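Local coordinates for protein polysaccharide Lyase Family 6 (Bacteroides cellulosilyticus, PDB 6QPS) that probably cleaves the mannuronic acid-rich parts of alginate by beta-elimination, as a calcium-binding lyase of polysaccharide lyase family 6, at residues A[100-105]-A[132-137]; A[167-172]-A[197-202]; A[48-53]-A[75-80]; A[88-93]-A[107-112]. All coordinates share one frame; numbering follows the deposited sequence.

Interaction 1: A[100-105]-A[132-137]; sequences QLEDLL and MTRCVI
Leu101 and Glu102 run parallel to Met132 and Thr133; both chains then bend at Asp103 and Arg134, whose backbone angles are left-handed, before pairing again at Leu105 and Val136. Thr133 N gives a hydrogen bond of 3.0 Å to Leu101 O, and past the bend Val136 N does the same to Leu104 O; between them Asp103 N reaches Thr133 O only weakly.

The bend residues carry the polar part of the contact. The chain of Arg134 folds back at chi3 (-53°), which brings its guanidinium side-on to Asp103: NE lies 2.9 Å from OD1, and NH2 lies 3.0 Å from OD2, approaching from above the carboxylate plane. NH2 also makes a weaker salt bridge to Glu102 OE1 at 3.2 Å, while a water accepts from Arg134 NH1 and bonds weakly to Glu102 OE2. A leucine in place of Arg134 would probably leave the carboxylates of Glu102 and Asp103 close together without their shared cation. Beyond the bend, Leu105 CD1 presses on Val136 CG1 at 3.4 Å, tighter than usual.

Parallel strands stacked in register, with like bends aligned from one coil to the next, are the hallmark of the right-handed parallel beta-helix of this lyase family.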
# COMPACT_ATOMS: atom_id res chain seq x y z
N GLN A 100 -16.75 -2.96 14.84
CA GLN A 100 -16.26 -3.91 13.85
C GLN A 100 -17.29 -4.13 12.75
O GLN A 100 -18.47 -4.37 13.04
CB GLN A 100 -15.97 -5.23 14.56
CG GLN A 100 -15.18 -6.27 13.83
CD GLN A 100 -14.44 -7.18 14.82
OE1 GLN A 100 -13.68 -6.70 15.67
NE2 GLN A 100 -14.68 -8.47 14.72
N LEU A 101 -16.85 -4.04 11.51
CA LEU A 101 -17.62 -4.46 10.35
C LEU A 101 -17.07 -5.79 9.86
O LEU A 101 -15.85 -5.93 9.69
CB LEU A 101 -17.44 -3.45 9.21
CG LEU A 101 -18.21 -2.13 9.29
CD1 LEU A 101 -17.68 -1.26 10.39
CD2 LEU A 101 -18.14 -1.42 7.94
N GLU A 102 -17.96 -6.74 9.56
CA GLU A 102 -17.56 -8.08 9.16
C GLU A 102 -18.45 -8.63 8.05
O GLU A 102 -19.68 -8.57 8.13
CB GLU A 102 -17.69 -9.11 10.31
CG GLU A 102 -17.01 -8.77 11.63
CD GLU A 102 -17.29 -9.83 12.70
OE1 GLU A 102 -18.06 -10.79 12.43
OE2 GLU A 102 -16.76 -9.69 13.81
N ASP A 103 -17.83 -9.28 7.07
CA ASP A 103 -18.54 -10.13 6.11
C ASP A 103 -19.54 -9.37 5.23
O ASP A 103 -20.50 -9.96 4.74
CB ASP A 103 -19.23 -11.30 6.82
CG ASP A 103 -18.25 -12.32 7.38
OD1 ASP A 103 -17.18 -12.54 6.76
OD2 ASP A 103 -18.54 -12.92 8.44
N LEU A 104 -19.31 -8.08 5.00
CA LEU A 104 -20.18 -7.26 4.16
C LEU A 104 -19.63 -7.18 2.74
O LEU A 104 -18.41 -7.12 2.54
CB LEU A 104 -20.29 -5.85 4.74
CG LEU A 104 -20.95 -5.75 6.12
CD1 LEU A 104 -20.87 -4.32 6.63
CD2 LEU A 104 -22.40 -6.23 6.13
N LEU A 105 -20.53 -7.12 1.76
CA LEU A 105 -20.16 -6.98 0.36
C LEU A 105 -20.63 -5.63 -0.15
O LEU A 105 -21.83 -5.44 -0.39
CB LEU A 105 -20.78 -8.10 -0.45
CG LEU A 105 -20.70 -8.01 -1.98
CD1 LEU A 105 -19.33 -7.83 -2.52
CD2 LEU A 105 -21.29 -9.29 -2.60
N MET A 132 -12.27 -3.38 10.17
CA MET A 132 -13.03 -3.88 9.03
C MET A 132 -12.36 -5.18 8.59
O MET A 132 -11.19 -5.17 8.21
CB MET A 132 -13.06 -2.85 7.90
CG MET A 132 -13.69 -3.34 6.64
SD MET A 132 -13.36 -2.23 5.21
CE MET A 132 -14.17 -0.76 5.73
N THR A 133 -13.10 -6.29 8.65
CA THR A 133 -12.53 -7.61 8.40
C THR A 133 -13.45 -8.44 7.51
O THR A 133 -14.68 -8.41 7.65
CB THR A 133 -12.19 -8.33 9.72
OG1 THR A 133 -11.49 -9.53 9.43
CG2 THR A 133 -13.44 -8.68 10.54
N ARG A 134 -12.84 -9.16 6.57
CA ARG A 134 -13.58 -10.08 5.70
C ARG A 134 -14.69 -9.37 4.93
O ARG A 134 -15.75 -9.94 4.68
CB ARG A 134 -14.16 -11.27 6.48
CG ARG A 134 -13.16 -11.98 7.36
CD ARG A 134 -13.74 -13.25 7.97
NE ARG A 134 -15.01 -13.04 8.66
CZ ARG A 134 -15.14 -12.79 9.96
NH1 ARG A 134 -14.08 -12.70 10.74
NH2 ARG A 134 -16.35 -12.63 10.48
N CYS A 135 -14.42 -8.14 4.50
CA CYS A 135 -15.33 -7.38 3.66
C CYS A 135 -14.78 -7.27 2.25
O CYS A 135 -13.58 -7.42 2.00
CB CYS A 135 -15.55 -5.97 4.24
SG CYS A 135 -16.48 -5.97 5.78
N VAL A 136 -15.69 -7.03 1.30
CA VAL A 136 -15.34 -6.80 -0.09
C VAL A 136 -15.79 -5.40 -0.50
O VAL A 136 -16.89 -4.96 -0.14
CB VAL A 136 -16.01 -7.86 -0.99
CG1 VAL A 136 -15.90 -7.48 -2.47
CG2 VAL A 136 -15.44 -9.26 -0.77
N ILE A 137 -14.94 -4.72 -1.27
CA ILE A 137 -15.34 -3.53 -2.03
C ILE A 137 -14.97 -3.81 -3.48
O ILE A 137 -13.79 -3.94 -3.83
CB ILE A 137 -14.64 -2.26 -1.53
CG1 ILE A 137 -14.88 -2.03 -0.04
CG2 ILE A 137 -15.15 -1.05 -2.33
CD1 ILE A 137 -14.23 -0.74 0.54
O HOH W 1 -15.19 -12.23 13.62

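Interaction 2: A[167-172]-A[197-202]; sequences DHCYFA and DHNFFG
Segments 167-172 and 197-202 belong to neighbouring coils of the parallel beta-helix, with like residues stacked. Backbone bonds join them, among them Phe200 N to Cys169 O at 2.8 Å. Asp-His recurs at the same place in both, and the imidazoles of His168 and His198 lie almost parallel, 2° apart in plane but slid so that they barely overlap. His198 CB lies over one face of the His168 ring, 3.6 Å from its centroid. In its own plane, that ring is held by a nearly straight bond of 2.7 Å from His168 ND1 to the anti lone pair of Asp167 OD2. An alanine at His168 would probably uncover His198 CB and deprive Asp167 OD2 of this donor, leaving it Thr133 OG1.

Asn199 reaches across with its amide: OD1 accepts from Cys169 N at 2.9 Å, and ND2 bonds to Ile166 O. Aromatic rows follow on both faces: Tyr170 CE2 meets Phe200 CD1, and Phe171 CD1 meets Phe201 CE2, each at 3.5 Å, both pairs near parallel but offset.

Strand 131-138 flanks the first segment and strand 230-237 the second. Phe236 extends the Phe171 and Phe201 row, whereas helix 454-465 covers Tyr170 and Phe200, with Asn459 bonded to Tyr170 OH.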
# COMPACT_ATOMS: atom_id res chain seq x y z
N ASP A 167 -8.33 -5.78 7.56
CA ASP A 167 -7.71 -7.09 7.36
C ASP A 167 -8.64 -8.08 6.67
O ASP A 167 -9.87 -8.07 6.82
CB ASP A 167 -7.20 -7.68 8.70
CG ASP A 167 -8.34 -8.08 9.63
OD1 ASP A 167 -8.85 -7.19 10.35
OD2 ASP A 167 -8.79 -9.26 9.62
N HIS A 168 -8.01 -9.00 5.93
CA HIS A 168 -8.74 -10.08 5.27
C HIS A 168 -9.85 -9.56 4.36
O HIS A 168 -10.87 -10.23 4.17
CB HIS A 168 -9.24 -11.13 6.27
CG HIS A 168 -8.13 -11.79 7.03
ND1 HIS A 168 -7.70 -11.34 8.26
CD2 HIS A 168 -7.37 -12.88 6.74
CE1 HIS A 168 -6.72 -12.11 8.69
NE2 HIS A 168 -6.50 -13.06 7.79
N CYS A 169 -9.63 -8.42 3.72
CA CYS A 169 -10.58 -7.82 2.79
C CYS A 169 -10.11 -7.99 1.35
O CYS A 169 -8.95 -8.32 1.09
CB CYS A 169 -10.77 -6.33 3.09
SG CYS A 169 -11.63 -5.94 4.65
N TYR A 170 -11.03 -7.78 0.41
CA TYR A 170 -10.75 -7.81 -1.03
C TYR A 170 -11.24 -6.50 -1.62
O TYR A 170 -12.42 -6.15 -1.44
CB TYR A 170 -11.49 -8.98 -1.68
CG TYR A 170 -11.35 -9.15 -3.19
CD1 TYR A 170 -12.25 -8.59 -4.06
CD2 TYR A 170 -10.31 -9.89 -3.72
CE1 TYR A 170 -12.15 -8.77 -5.44
CE2 TYR A 170 -10.20 -10.07 -5.10
CZ TYR A 170 -11.12 -9.50 -5.95
OH TYR A 170 -10.98 -9.69 -7.32
N PHE A 171 -10.35 -5.78 -2.30
CA PHE A 171 -10.69 -4.48 -2.89
C PHE A 171 -10.27 -4.52 -4.35
O PHE A 171 -9.08 -4.68 -4.64
CB PHE A 171 -9.92 -3.34 -2.22
CG PHE A 171 -10.05 -3.27 -0.71
CD1 PHE A 171 -9.04 -3.73 0.11
CD2 PHE A 171 -11.16 -2.70 -0.12
CE1 PHE A 171 -9.14 -3.62 1.49
CE2 PHE A 171 -11.26 -2.61 1.27
CZ PHE A 171 -10.24 -3.05 2.06
N ALA A 172 -11.22 -4.37 -5.28
CA ALA A 172 -10.86 -4.49 -6.69
C ALA A 172 -11.76 -3.68 -7.60
O ALA A 172 -12.90 -3.33 -7.27
CB ALA A 172 -10.88 -5.95 -7.15
N ASP A 197 -3.46 -5.61 7.03
CA ASP A 197 -2.86 -6.93 6.91
C ASP A 197 -3.79 -7.95 6.24
O ASP A 197 -5.01 -7.95 6.41
CB ASP A 197 -2.40 -7.48 8.29
CG ASP A 197 -3.57 -7.79 9.22
OD1 ASP A 197 -4.20 -6.86 9.73
OD2 ASP A 197 -3.87 -9.00 9.42
N HIS A 198 -3.17 -8.87 5.50
CA HIS A 198 -3.88 -10.01 4.90
C HIS A 198 -5.00 -9.59 3.95
O HIS A 198 -5.97 -10.32 3.76
CB HIS A 198 -4.40 -11.00 5.95
CG HIS A 198 -3.33 -11.57 6.81
ND1 HIS A 198 -2.56 -12.67 6.45
CD2 HIS A 198 -2.90 -11.21 8.04
CE1 HIS A 198 -1.72 -12.94 7.43
NE2 HIS A 198 -1.89 -12.06 8.40
N ASN A 199 -4.86 -8.42 3.31
CA ASN A 199 -5.84 -7.99 2.31
C ASN A 199 -5.36 -8.35 0.91
O ASN A 199 -4.16 -8.52 0.66
CB ASN A 199 -6.04 -6.48 2.40
CG ASN A 199 -6.49 -6.06 3.75
OD1 ASN A 199 -7.62 -6.31 4.16
ND2 ASN A 199 -5.61 -5.38 4.46
N PHE A 200 -6.33 -8.50 0.01
CA PHE A 200 -6.08 -8.72 -1.41
C PHE A 200 -6.55 -7.47 -2.16
O PHE A 200 -7.76 -7.22 -2.29
CB PHE A 200 -6.82 -9.99 -1.88
CG PHE A 200 -6.35 -10.52 -3.23
CD1 PHE A 200 -6.73 -9.92 -4.41
CD2 PHE A 200 -5.52 -11.63 -3.28
CE1 PHE A 200 -6.31 -10.42 -5.63
CE2 PHE A 200 -5.09 -12.14 -4.50
CZ PHE A 200 -5.48 -11.52 -5.66
N PHE A 201 -5.59 -6.69 -2.64
CA PHE A 201 -5.87 -5.51 -3.46
C PHE A 201 -5.79 -5.98 -4.91
O PHE A 201 -4.70 -6.29 -5.41
CB PHE A 201 -4.85 -4.41 -3.16
CG PHE A 201 -4.89 -3.89 -1.74
CD1 PHE A 201 -4.05 -4.42 -0.79
CD2 PHE A 201 -5.77 -2.89 -1.35
CE1 PHE A 201 -4.08 -3.99 0.51
CE2 PHE A 201 -5.78 -2.42 -0.03
CZ PHE A 201 -4.94 -2.98 0.90
N GLY A 202 -6.94 -6.15 -5.56
CA GLY A 202 -7.01 -6.66 -6.91
C GLY A 202 -6.90 -5.62 -8.00
O GLY A 202 -6.42 -4.49 -7.80
O HOH W 2 -7.40 -2.66 -5.83

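Interaction 3: A[48-53]-A[75-80]; sequences AVVLKD and VWRAEN
Strands 48-51 and 75-78 run parallel, 18° apart in direction and 4.6 Å apart at their closest, pairing Ala48 with Val75 through Leu51 with Ala78. Four backbone hydrogen bonds alternate across the gap, from Val49 N to Val75 O, Arg77 N to Val49 O, Leu51 N to Arg77 O and Glu79 N to Leu51 O.

On the face that carries Val49 and Leu51, the indole of Trp76 is met at its edge. Leu51 CD1 lies near the ring plane, 3.3 Å from Trp76 NE1, and Val49 CG1 touches Trp76 CD1 at 3.8 Å. Val49 O also lies at this edge, beside CD1; the buried NE1 has no hydrogen-bonding partner.

On the other face, Val50 CG2 sits over the centre of the Arg77 guanidinium, 3.8 Å above its plane, while the other branch, CG1, reaches Glu79 CB at 3.6 Å.

The ends of the strands are polar. Lys52, bent at chi3 and chi4, brings NZ to the syn lone pair of Glu79 OE1 at 3.1 Å, a salt bridge. Asn80 ND2 gives an almost straight bond of 2.8 Å to Asp53 OD1, the carboxylate and amide planes standing 72° apart.

Here, at the N-terminal end of the beta-helix, neighbouring coils pair parallel and in register: strand 23-26 flanks 48-51 and strand 99-111 flanks 75-78. Helix 31-40 packs its Leu37, Leu38 and Met34 against the Val49, Leu51 and Trp76 face.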
# COMPACT_ATOMS: atom_id res chain seq x y z
N ALA A 48 -24.73 -6.99 18.27
CA ALA A 48 -24.52 -7.14 16.84
C ALA A 48 -25.72 -6.61 16.07
O ALA A 48 -26.87 -6.84 16.47
CB ALA A 48 -24.25 -8.61 16.45
N VAL A 49 -25.45 -5.90 14.98
CA VAL A 49 -26.44 -5.53 13.97
C VAL A 49 -26.25 -6.49 12.81
O VAL A 49 -25.18 -6.51 12.20
CB VAL A 49 -26.25 -4.07 13.53
CG1 VAL A 49 -27.14 -3.75 12.35
CG2 VAL A 49 -26.52 -3.12 14.72
N VAL A 50 -27.27 -7.29 12.51
CA VAL A 50 -27.17 -8.44 11.62
C VAL A 50 -28.11 -8.24 10.45
O VAL A 50 -29.31 -8.04 10.64
CB VAL A 50 -27.55 -9.74 12.36
CG1 VAL A 50 -27.43 -10.95 11.44
CG2 VAL A 50 -26.71 -9.93 13.63
N LEU A 51 -27.57 -8.32 9.23
CA LEU A 51 -28.33 -8.09 8.01
C LEU A 51 -28.67 -9.42 7.33
O LEU A 51 -27.78 -10.18 6.95
CB LEU A 51 -27.52 -7.21 7.06
CG LEU A 51 -27.57 -5.70 7.32
CD1 LEU A 51 -27.24 -5.37 8.76
CD2 LEU A 51 -26.65 -4.96 6.35
N LYS A 52 -29.96 -9.68 7.18
CA LYS A 52 -30.44 -10.84 6.44
C LYS A 52 -30.06 -10.73 4.97
O LYS A 52 -29.75 -9.65 4.45
CB LYS A 52 -31.95 -10.99 6.62
CG LYS A 52 -32.37 -11.20 8.08
CD LYS A 52 -33.83 -11.64 8.21
CE LYS A 52 -34.00 -13.10 7.83
NZ LYS A 52 -33.30 -14.01 8.79
N ASP A 53 -30.04 -11.88 4.29
CA ASP A 53 -29.66 -11.93 2.88
C ASP A 53 -30.48 -10.92 2.08
O ASP A 53 -31.71 -10.88 2.18
CB ASP A 53 -29.92 -13.32 2.29
CG ASP A 53 -29.12 -14.43 2.95
OD1 ASP A 53 -28.34 -14.18 3.89
OD2 ASP A 53 -29.29 -15.59 2.52
N VAL A 75 -20.59 -5.13 16.69
CA VAL A 75 -20.37 -5.72 15.37
C VAL A 75 -21.53 -5.42 14.43
O VAL A 75 -22.69 -5.51 14.82
CB VAL A 75 -20.19 -7.25 15.50
CG1 VAL A 75 -20.03 -7.90 14.12
CG2 VAL A 75 -19.01 -7.60 16.41
N TRP A 76 -21.20 -5.05 13.20
CA TRP A 76 -22.16 -4.89 12.11
C TRP A 76 -21.77 -5.92 11.06
O TRP A 76 -20.65 -5.89 10.56
CB TRP A 76 -22.07 -3.47 11.55
CG TRP A 76 -23.00 -3.17 10.39
CD1 TRP A 76 -24.14 -3.84 10.05
CD2 TRP A 76 -22.84 -2.12 9.43
NE1 TRP A 76 -24.70 -3.27 8.93
CE2 TRP A 76 -23.93 -2.20 8.54
CE3 TRP A 76 -21.90 -1.09 9.26
CZ2 TRP A 76 -24.09 -1.32 7.48
CZ3 TRP A 76 -22.07 -0.22 8.20
CH2 TRP A 76 -23.16 -0.35 7.33
N ARG A 77 -22.66 -6.88 10.78
CA ARG A 77 -22.27 -8.02 9.97
C ARG A 77 -23.45 -8.58 9.17
O ARG A 77 -24.62 -8.33 9.48
CB ARG A 77 -21.69 -9.14 10.84
CG ARG A 77 -22.67 -9.80 11.82
CD ARG A 77 -21.98 -10.95 12.57
NE ARG A 77 -22.75 -11.45 13.70
CZ ARG A 77 -23.71 -12.36 13.60
NH1 ARG A 77 -24.04 -12.86 12.42
NH2 ARG A 77 -24.36 -12.76 14.69
N ALA A 78 -23.11 -9.36 8.15
CA ALA A 78 -24.10 -10.16 7.45
C ALA A 78 -24.46 -11.39 8.28
O ALA A 78 -23.59 -12.00 8.92
CB ALA A 78 -23.54 -10.62 6.11
N GLU A 79 -25.74 -11.79 8.22
CA GLU A 79 -26.14 -13.06 8.83
C GLU A 79 -25.41 -14.22 8.18
O GLU A 79 -24.93 -15.14 8.86
CB GLU A 79 -27.65 -13.23 8.72
CG GLU A 79 -28.19 -14.49 9.39
CD GLU A 79 -29.71 -14.58 9.33
OE1 GLU A 79 -30.27 -14.53 8.22
OE2 GLU A 79 -30.34 -14.70 10.39
N ASN A 80 -25.30 -14.20 6.86
CA ASN A 80 -24.63 -15.24 6.09
C ASN A 80 -23.51 -14.57 5.30
O ASN A 80 -23.80 -13.69 4.47
CB ASN A 80 -25.62 -15.95 5.17
CG ASN A 80 -26.72 -16.63 5.95
OD1 ASN A 80 -26.45 -17.50 6.78
ND2 ASN A 80 -27.95 -16.22 5.70
O HOH W 3 -26.81 -12.30 5.24
O HOH W 4 -30.97 -14.21 5.76

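Interaction 4: A[88-93]-A[107-112]; sequences GKLRLK and YKAWAI
Trp110 lays its indole over the backbone of Gly88 and Lys89, and its side chain can be followed outward. From CB, the first torsion sets CG between the backbone N and the carbonyl carbon (chi1 60°), and chi2 of 87° turns the ring broadside to the other segment. At the junction of the two rings, CD2 comes within 4.1 Å of Gly88 C, and CE3 beside it meets the same carbon. Farther round the six-membered ring, CZ3 lies 3.8 Å from Gly88 CA and CH2 is almost as near, so that CA makes a CH-pi contact with this ring, 21° off its normal. CZ2 and CE2 come back towards Lys89, passing its N and its CG. On the pyrrole side, NE1 is 3.6 Å from Lys89 CG; the rest of that lysine chain leads away. Pro143 and Asp142 of a neighbouring loop also touch the indole.

The backbone beneath belongs to a corner of the parallel beta-helix, where strands change from one face to the next: the chain turns at Gly88 and Lys89 and, one coil on, at Lys108. Gly88 N gives an almost linear bond of 2.9 Å to Lys108 O, and Trp110 N returns one to Gly88 O. Leu90 N is held weakly by Trp110 O, while Ile112 N reaches Leu90 O at 3.2 Å. Gly88 has backbone angles at which a CB would jam against the preceding carbonyl. On the flank away from Ala109, Ile112 CG1 rests on Lys89 CB at 3.9 Å, and its CD1 reaches towards Arg91 CB.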
# COMPACT_ATOMS: atom_id res chain seq x y z
N GLY A 88 -25.35 1.41 -4.31
CA GLY A 88 -25.90 2.75 -4.44
C GLY A 88 -25.12 3.79 -3.64
O GLY A 88 -24.02 3.55 -3.15
N LYS A 89 -25.76 4.96 -3.48
CA LYS A 89 -25.12 6.09 -2.83
C LYS A 89 -24.79 5.77 -1.38
O LYS A 89 -25.62 5.19 -0.67
CB LYS A 89 -26.04 7.31 -2.86
CG LYS A 89 -26.17 7.98 -4.22
CD LYS A 89 -27.25 9.05 -4.22
CE LYS A 89 -27.04 10.03 -5.37
NZ LYS A 89 -28.31 10.47 -5.98
N LEU A 90 -23.60 6.17 -0.94
CA LEU A 90 -23.12 5.81 0.39
C LEU A 90 -22.16 6.85 0.95
O LEU A 90 -21.22 7.26 0.26
CB LEU A 90 -22.43 4.45 0.32
CG LEU A 90 -21.82 3.88 1.60
CD1 LEU A 90 -22.89 3.71 2.68
CD2 LEU A 90 -21.08 2.55 1.36
N ARG A 91 -22.36 7.24 2.21
CA ARG A 91 -21.41 8.09 2.94
C ARG A 91 -21.40 7.56 4.38
O ARG A 91 -22.17 8.00 5.23
CB ARG A 91 -21.73 9.59 2.87
CG ARG A 91 -20.60 10.45 3.54
CD ARG A 91 -20.76 11.95 3.27
NE ARG A 91 -19.84 12.77 4.05
CZ ARG A 91 -20.17 13.93 4.61
NH1 ARG A 91 -21.40 14.40 4.48
NH2 ARG A 91 -19.26 14.63 5.31
N LEU A 92 -20.54 6.57 4.62
CA LEU A 92 -20.46 5.88 5.90
C LEU A 92 -19.34 6.47 6.73
O LEU A 92 -18.20 6.58 6.26
CB LEU A 92 -20.22 4.39 5.66
CG LEU A 92 -19.79 3.52 6.85
CD1 LEU A 92 -20.86 3.58 7.93
CD2 LEU A 92 -19.51 2.09 6.40
N LYS A 93 -19.66 6.88 7.96
CA LYS A 93 -18.69 7.40 8.91
C LYS A 93 -18.71 6.50 10.14
O LYS A 93 -19.80 6.18 10.65
CB LYS A 93 -19.05 8.83 9.30
CG LYS A 93 -18.90 9.83 8.16
CD LYS A 93 -19.26 11.24 8.60
CE LYS A 93 -18.45 12.29 7.85
NZ LYS A 93 -16.99 12.26 8.24
N TYR A 107 -20.84 -3.55 -3.25
CA TYR A 107 -20.83 -3.85 -4.68
C TYR A 107 -21.64 -2.78 -5.39
O TYR A 107 -22.83 -2.62 -5.12
CB TYR A 107 -21.39 -5.24 -4.99
CG TYR A 107 -21.35 -5.54 -6.48
CD1 TYR A 107 -20.13 -5.74 -7.14
CD2 TYR A 107 -22.51 -5.57 -7.25
CE1 TYR A 107 -20.08 -5.98 -8.49
CE2 TYR A 107 -22.45 -5.80 -8.60
CZ TYR A 107 -21.24 -6.01 -9.22
OH TYR A 107 -21.20 -6.23 -10.57
N LYS A 108 -21.00 -2.04 -6.29
CA LYS A 108 -21.66 -0.96 -7.02
C LYS A 108 -22.35 0.00 -6.04
O LYS A 108 -23.47 0.46 -6.25
CB LYS A 108 -22.60 -1.49 -8.10
CG LYS A 108 -21.81 -2.12 -9.25
CD LYS A 108 -22.65 -2.60 -10.43
CE LYS A 108 -21.70 -3.05 -11.56
NZ LYS A 108 -22.36 -3.58 -12.81
N ALA A 109 -21.65 0.30 -4.95
CA ALA A 109 -21.92 1.47 -4.11
C ALA A 109 -20.90 2.54 -4.48
O ALA A 109 -19.92 2.27 -5.17
CB ALA A 109 -21.73 1.10 -2.64
N TRP A 110 -21.15 3.78 -4.06
CA TRP A 110 -20.20 4.84 -4.35
C TRP A 110 -20.41 6.02 -3.40
O TRP A 110 -21.46 6.16 -2.77
CB TRP A 110 -20.31 5.33 -5.81
CG TRP A 110 -21.66 5.89 -6.16
CD1 TRP A 110 -22.07 7.17 -6.00
CD2 TRP A 110 -22.76 5.18 -6.74
NE1 TRP A 110 -23.37 7.31 -6.42
CE2 TRP A 110 -23.82 6.11 -6.90
CE3 TRP A 110 -22.95 3.86 -7.16
CZ2 TRP A 110 -25.05 5.76 -7.45
CZ3 TRP A 110 -24.18 3.52 -7.71
CH2 TRP A 110 -25.21 4.46 -7.84
N ALA A 111 -19.39 6.87 -3.34
CA ALA A 111 -19.41 8.00 -2.42
C ALA A 111 -20.35 9.10 -2.88
O ALA A 111 -20.37 9.49 -4.05
CB ALA A 111 -18.01 8.59 -2.31
N ILE A 112 -21.13 9.62 -1.93
CA ILE A 112 -21.92 10.81 -2.19
C ILE A 112 -21.02 11.98 -2.56
O ILE A 112 -21.25 12.67 -3.56
CB ILE A 112 -22.86 11.13 -1.00
CG1 ILE A 112 -24.02 10.12 -1.00
CG2 ILE A 112 -23.40 12.56 -1.13
CD1 ILE A 112 -24.91 10.22 0.22

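In the fold
From the N terminus, interaction 3 comes first, closing a loop between 48-53 and 75-80 in the opening coils of the beta-helix. Interaction 4 then ties 88-93 to 107-112 on another face. Interaction 1 begins at 100-105, before interaction 4 has closed, and ends at 132-137, so these two cross and share strand 99-111. Interaction 2 follows in series. Interactions 3, 1 and 2 continue along neighbouring strands: Trp76 bonds through its backbone to Gln100 and Glu102, and Thr133 OG1 to Asp167 OD2. Leu92 of interaction 4 packs on both Trp76 and Leu101, linking the strand after that corner to the side chains inside the coils. Interaction 2 touches neither interaction 3 nor interaction 4.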